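Local coordinates for protein CurJ (Moorea producens 3L, PDB 5TZ6) that probably dehydrates polyketide intermediates, including by vinylogous dehydration, as the dehydratase domain of a modular polyketide synthase in curacin biosynthesis, at residues 227-232 / 238-243; 265-268 / 274-277. The protein carries 1 engineered substitution. All coordinates share one frame; numbering follows the deposited sequence.

How the interactions relate
Both contacts lie in one hot-dog-fold half of the dehydratase, and their centres are about 9 Å apart. Interaction 1 packs the loop 227-232 on the strand segment 238-243. Interaction 2 pairs the strands of a neighbouring hairpin. Phe275 of interaction 2 joins them: its CE2 is 3.6 Å from Val229 CG1, its CZ is 3.5 Å from Leu228 CD1, and its CB is 3.8 Å from Phe240 CD1. Near the loop's other end, Gln232 OE1 packs 3.4 Å from Lys267 CE. Interaction 1 also reaches the ligand pocket through Phe240, Val241 and Pro242. Interaction 2 stands further back, with the Phe275 side chain about 10 Å from the ligand.

Interaction 1. Residues 227-232 / 238-243; sequences ALVLDQ and ETFVPF. With 7OD ((2E,5R)-5-hydroxy-2-methylhept-2-enoic acid), chain C.
Val229 and Gln232 meet the ring of Phe240, on a strand of the hot-dog fold. The strand, 239-250, runs beside strand 288-300. The tight part is apolar and buried. Val229 CG1 lies 3.8 Å from Phe240 CE2 and approaches the ring obliquely. Val229 CG2 stands a little further off, near Phe240 CD2. The Phe240 side chain leaves the strand toward the loop; with CG anti to the carbonyl carbon (chi1 -69°), its CE2 edge comes to Val229 and Gln232. Phe275 and Ile225 also pack around this pair.

The looser part is at Gln232, which is partly exposed. Its extended chain brings OE1 to the ring edge, near the ring plane, 3.6 Å from Phe240 CE2. Amide and ring planes are 19° apart, and no hydrogen bond crosses between the segments. Lys299 touches both Gln232 and Phe240. An alanine in place of Phe240 would probably leave a gap beside Val229 CG1 and take away the ring edge that Gln232 OE1 packs against.

Further along, the strand lines the pocket of the bound hydroxy-methylheptenoic acid, which Asp219 also hydrogen-bonds. Val241 holds CG1 anti to its backbone N (chi1 -175°), placing this methyl 3.6 Å from ligand atom CAC. Phe240 contributes its carbonyl O, 4.0 Å from ligand atom CAJ. Pro242 CD packs 3.5 Å from ligand atom CAE.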
loop_
_atom_site.group_PDB
_atom_site.type_symbol
_atom_site.label_atom_id
_atom_site.label_comp_id
_atom_site.label_asym_id
_atom_site.label_seq_id
_atom_site.Cartn_x
_atom_site.Cartn_y
_atom_site.Cartn_z
ATOM N N ALA A 227 40.495 1.591 2.276
ATOM C CA ALA A 227 41.834 1.487 1.707
ATOM C C ALA A 227 42.720 2.677 2.042
ATOM O O ALA A 227 43.933 2.604 1.816
ATOM C CB ALA A 227 41.748 1.317 0.188
ATOM N N LEU A 228 42.162 3.752 2.587
ATOM C CA LEU A 228 42.956 4.895 3.012
ATOM C C LEU A 228 43.259 4.887 4.504
ATOM O O LEU A 228 43.880 5.833 4.995
ATOM C CB LEU A 228 42.241 6.197 2.643
ATOM C CG LEU A 228 41.731 6.289 1.208
ATOM C CD1 LEU A 228 40.865 7.523 1.038
ATOM C CD2 LEU A 228 42.894 6.317 0.225
ATOM N N VAL A 229 42.834 3.855 5.233
ATOM C CA VAL A 229 43.013 3.808 6.680
ATOM C C VAL A 229 43.550 2.448 7.118
ATOM O O VAL A 229 43.395 2.054 8.279
ATOM C CB VAL A 229 41.690 4.129 7.399
ATOM C CG1 VAL A 229 41.161 5.483 6.956
ATOM C CG2 VAL A 229 40.672 3.046 7.119
ATOM N N LEU A 230 44.189 1.723 6.196
ATOM C CA LEU A 230 44.691 0.392 6.526
ATOM C C LEU A 230 45.801 0.440 7.571
ATOM O O LEU A 230 46.022 -0.546 8.284
ATOM C CB LEU A 230 45.189 -0.314 5.262
ATOM C CG LEU A 230 44.136 -0.694 4.223
ATOM C CD1 LEU A 230 44.788 -1.298 2.993
ATOM C CD2 LEU A 230 43.146 -1.670 4.833
ATOM N N ASP A 231 46.523 1.557 7.657
ATOM C CA ASP A 231 47.690 1.645 8.536
ATOM C C ASP A 231 47.331 1.971 9.985
ATOM O O ASP A 231 47.985 1.477 10.912
ATOM C CB ASP A 231 48.657 2.700 7.997
ATOM C CG ASP A 231 47.997 4.062 7.818
ATOM O OD1 ASP A 231 46.837 4.112 7.349
ATOM O OD2 ASP A 231 48.635 5.082 8.152
ATOM N N GLN A 232 46.300 2.790 10.197
ATOM C CA GLN A 232 46.163 3.569 11.423
ATOM C C GLN A 232 46.236 2.705 12.682
ATOM O O GLN A 232 45.868 1.527 12.686
ATOM C CB GLN A 232 44.843 4.342 11.394
ATOM C CG GLN A 232 44.723 5.406 12.477
ATOM C CD GLN A 232 43.378 6.113 12.462
ATOM O OE1 GLN A 232 42.495 5.777 11.671
ATOM N NE2 GLN A 232 43.217 7.097 13.343
ATOM N N GLU A 238 37.257 -1.084 16.437
ATOM C CA GLU A 238 36.540 -0.008 15.770
ATOM C C GLU A 238 36.952 0.120 14.310
ATOM O O GLU A 238 38.099 -0.147 13.940
ATOM C CB GLU A 238 36.830 1.331 16.452
ATOM C CG GLU A 238 36.217 1.522 17.820
ATOM C CD GLU A 238 36.747 2.771 18.511
ATOM O OE1 GLU A 238 36.134 3.212 19.504
ATOM O OE2 GLU A 238 37.781 3.312 18.058
ATOM N N THR A 239 36.002 0.553 13.488
ATOM C CA THR A 239 36.280 0.965 12.122
ATOM C C THR A 239 35.406 2.167 11.800
ATOM O O THR A 239 34.492 2.511 12.554
ATOM C CB THR A 239 36.030 -0.181 11.130
ATOM O OG1 THR A 239 36.486 0.202 9.826
ATOM C CG2 THR A 239 34.548 -0.542 11.082
ATOM N N PHE A 240 35.687 2.813 10.667
ATOM C CA PHE A 240 34.875 3.942 10.224
ATOM C C PHE A 240 33.586 3.405 9.610
ATOM O O PHE A 240 33.626 2.656 8.632
ATOM C CB PHE A 240 35.640 4.807 9.220
ATOM C CG PHE A 240 36.796 5.566 9.825
ATOM C CD1 PHE A 240 36.577 6.720 10.562
ATOM C CD2 PHE A 240 38.101 5.124 9.659
ATOM C CE1 PHE A 240 37.635 7.419 11.126
ATOM C CE2 PHE A 240 39.165 5.817 10.222
ATOM C CZ PHE A 240 38.929 6.968 10.958
ATOM N N VAL A 241 32.449 3.784 10.183
ATOM C CA VAL A 241 31.149 3.347 9.681
ATOM C C VAL A 241 30.455 4.516 8.990
ATOM O O VAL A 241 30.553 5.661 9.457
ATOM C CB VAL A 241 30.284 2.763 10.806
ATOM C CG1 VAL A 241 28.985 2.210 10.235
ATOM C CG2 VAL A 241 31.053 1.673 11.529
ATOM N N PRO A 242 29.792 4.291 7.857
ATOM C CA PRO A 242 29.114 5.398 7.172
ATOM C C PRO A 242 28.120 6.076 8.098
ATOM O O PRO A 242 27.272 5.427 8.716
ATOM C CB PRO A 242 28.417 4.710 5.996
ATOM C CG PRO A 242 29.292 3.528 5.704
ATOM C CD PRO A 242 29.818 3.063 7.042
ATOM N N PHE A 243 28.215 7.382 8.171
ATOM C CA PHE A 243 27.443 8.132 9.147
ATOM C C PHE A 243 26.594 9.232 8.528
ATOM O O PHE A 243 25.448 9.422 8.946
ATOM C CB PHE A 243 28.403 8.719 10.186
ATOM C CG PHE A 243 27.730 9.562 11.229
ATOM C CD1 PHE A 243 27.549 10.924 11.031
ATOM C CD2 PHE A 243 27.296 8.994 12.419
ATOM C CE1 PHE A 243 26.933 11.706 11.995
ATOM C CE2 PHE A 243 26.673 9.777 13.391
ATOM C CZ PHE A 243 26.496 11.132 13.175
HETATM O OAB 7OD C . 28.333 -1.917 10.583
HETATM C CAA 7OD C . 27.364 -1.304 10.091
HETATM O OAI 7OD C . 26.304 -1.188 10.747
HETATM C CAC 7OD C . 27.475 -0.695 8.689
HETATM C CAK 7OD C . 26.275 0.057 8.089
HETATM C CAD 7OD C . 28.776 -0.835 7.881
HETATM C CAE 7OD C . 28.839 -0.205 6.480
HETATM C CAF 7OD C . 30.217 -0.240 5.775
HETATM O OAH 7OD C . 30.190 -1.243 4.755
HETATM C CAG 7OD C . 31.396 -0.527 6.712
HETATM C CAJ 7OD C . 32.687 -0.155 5.980
#

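Interaction 2. Residues 265-268 / 274-277; sequences GSKD and KFKA
A beta hairpin of strands 258-267 and 274-282 brings Ser266 and Lys276 together as an antiparallel hydrogen-bonded pair. Ser266 N donates to Lys276 O at 2.9 Å, and Lys276 N returns a nearly straight bond to Ser266 O (171° at the hydrogen). Next to the turn, Asp268 N donates to Lys274 O at 2.8 Å. Lys267 CA adds a CA-H...O contact to the same oxygen.

Phe275 has CG anti to its backbone N (chi1 -166°), and its ring leans across to strand 258-267. One face lies against the Ser266 backbone, with Phe275 CE2 3.5 Å from Ser266 CA. Gly265 suits this place, since a CB there would run into the Lys276 and Ala277 backbone. In the hot-dog fold of this domain, the ring also meets Ile225, and strand 288-300 pairs with the other edge of strand 274-282.

Ser266 and Lys276 point to the other face of the hairpin. From there Lys276, extended beyond CG, reaches Asp268 just beyond the strand end in a salt bridge, with Lys276 NZ 2.8 Å from Asp268 OD1. The amine sits above the carboxylate, 60° out of its plane. Lys276 also touches Glu296.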
loop_
_atom_site.group_PDB
_atom_site.type_symbol
_atom_site.label_atom_id
_atom_site.label_comp_id
_atom_site.label_asym_id
_atom_site.label_seq_id
_atom_site.Cartn_x
_atom_site.Cartn_y
_atom_site.Cartn_z
ATOM N N GLY A 265 40.035 11.556 0.194
ATOM C CA GLY A 265 39.590 12.006 1.496
ATOM C C GLY A 265 40.649 11.771 2.549
ATOM O O GLY A 265 41.724 11.230 2.283
ATOM N N SER A 266 40.316 12.198 3.763
ATOM C CA SER A 266 41.234 12.067 4.885
ATOM C C SER A 266 40.456 12.209 6.184
ATOM O O SER A 266 39.258 12.508 6.190
ATOM C CB SER A 266 42.360 13.102 4.806
ATOM O OG SER A 266 41.835 14.419 4.803
ATOM N N LYS A 267 41.150 11.943 7.288
ATOM C CA LYS A 267 40.559 12.140 8.602
ATOM C C LYS A 267 40.449 13.628 8.909
ATOM O O LYS A 267 41.316 14.422 8.536
ATOM C CB LYS A 267 41.398 11.445 9.673
ATOM C CG LYS A 267 41.886 10.058 9.292
ATOM C CD LYS A 267 42.509 9.354 10.487
ATOM C CE LYS A 267 43.687 8.481 10.078
ATOM N NZ LYS A 267 44.962 9.255 10.036
ATOM N N ASP A 268 39.368 14.006 9.587
ATOM C CA ASP A 268 39.195 15.388 10.011
ATOM C C ASP A 268 40.377 15.846 10.858
ATOM O O ASP A 268 40.779 15.162 11.804
ATOM C CB ASP A 268 37.891 15.535 10.801
ATOM C CG ASP A 268 37.284 16.923 10.678
ATOM O OD1 ASP A 268 37.264 17.466 9.554
ATOM O OD2 ASP A 268 36.832 17.473 11.708
ATOM N N LYS A 274 36.552 11.188 12.540
ATOM C CA LYS A 274 35.758 11.428 11.347
ATOM C C LYS A 274 36.642 11.262 10.121
ATOM O O LYS A 274 37.730 11.843 10.051
ATOM C CB LYS A 274 35.163 12.834 11.356
ATOM C CG LYS A 274 34.176 13.100 12.466
ATOM C CD LYS A 274 33.809 14.572 12.485
ATOM C CE LYS A 274 32.629 14.830 13.388
ATOM N NZ LYS A 274 32.756 14.082 14.667
ATOM N N PHE A 275 36.177 10.471 9.164
ATOM C CA PHE A 275 36.830 10.354 7.869
ATOM C C PHE A 275 35.896 10.922 6.812
ATOM O O PHE A 275 34.753 10.462 6.676
ATOM C CB PHE A 275 37.188 8.906 7.547
ATOM C CG PHE A 275 38.141 8.778 6.403
ATOM C CD1 PHE A 275 37.673 8.667 5.108
ATOM C CD2 PHE A 275 39.508 8.813 6.620
ATOM C CE1 PHE A 275 38.551 8.570 4.050
ATOM C CE2 PHE A 275 40.391 8.717 5.568
ATOM C CZ PHE A 275 39.914 8.593 4.281
ATOM N N LYS A 276 36.388 11.908 6.061
ATOM C CA LYS A 276 35.601 12.617 5.060
ATOM C C LYS A 276 36.179 12.378 3.670
ATOM O O LYS A 276 37.400 12.422 3.475
ATOM C CB LYS A 276 35.545 14.117 5.359
ATOM C CG LYS A 276 34.996 14.454 6.738
ATOM C CD LYS A 276 35.242 15.912 7.105
ATOM C CE LYS A 276 34.501 16.285 8.382
ATOM N NZ LYS A 276 34.611 17.738 8.693
ATOM N N ALA A 277 35.292 12.128 2.708
ATOM C CA ALA A 277 35.707 11.671 1.391
ATOM C C ALA A 277 34.694 12.077 0.326
ATOM O O ALA A 277 33.508 12.269 0.609
ATOM C CB ALA A 277 35.873 10.153 1.379
#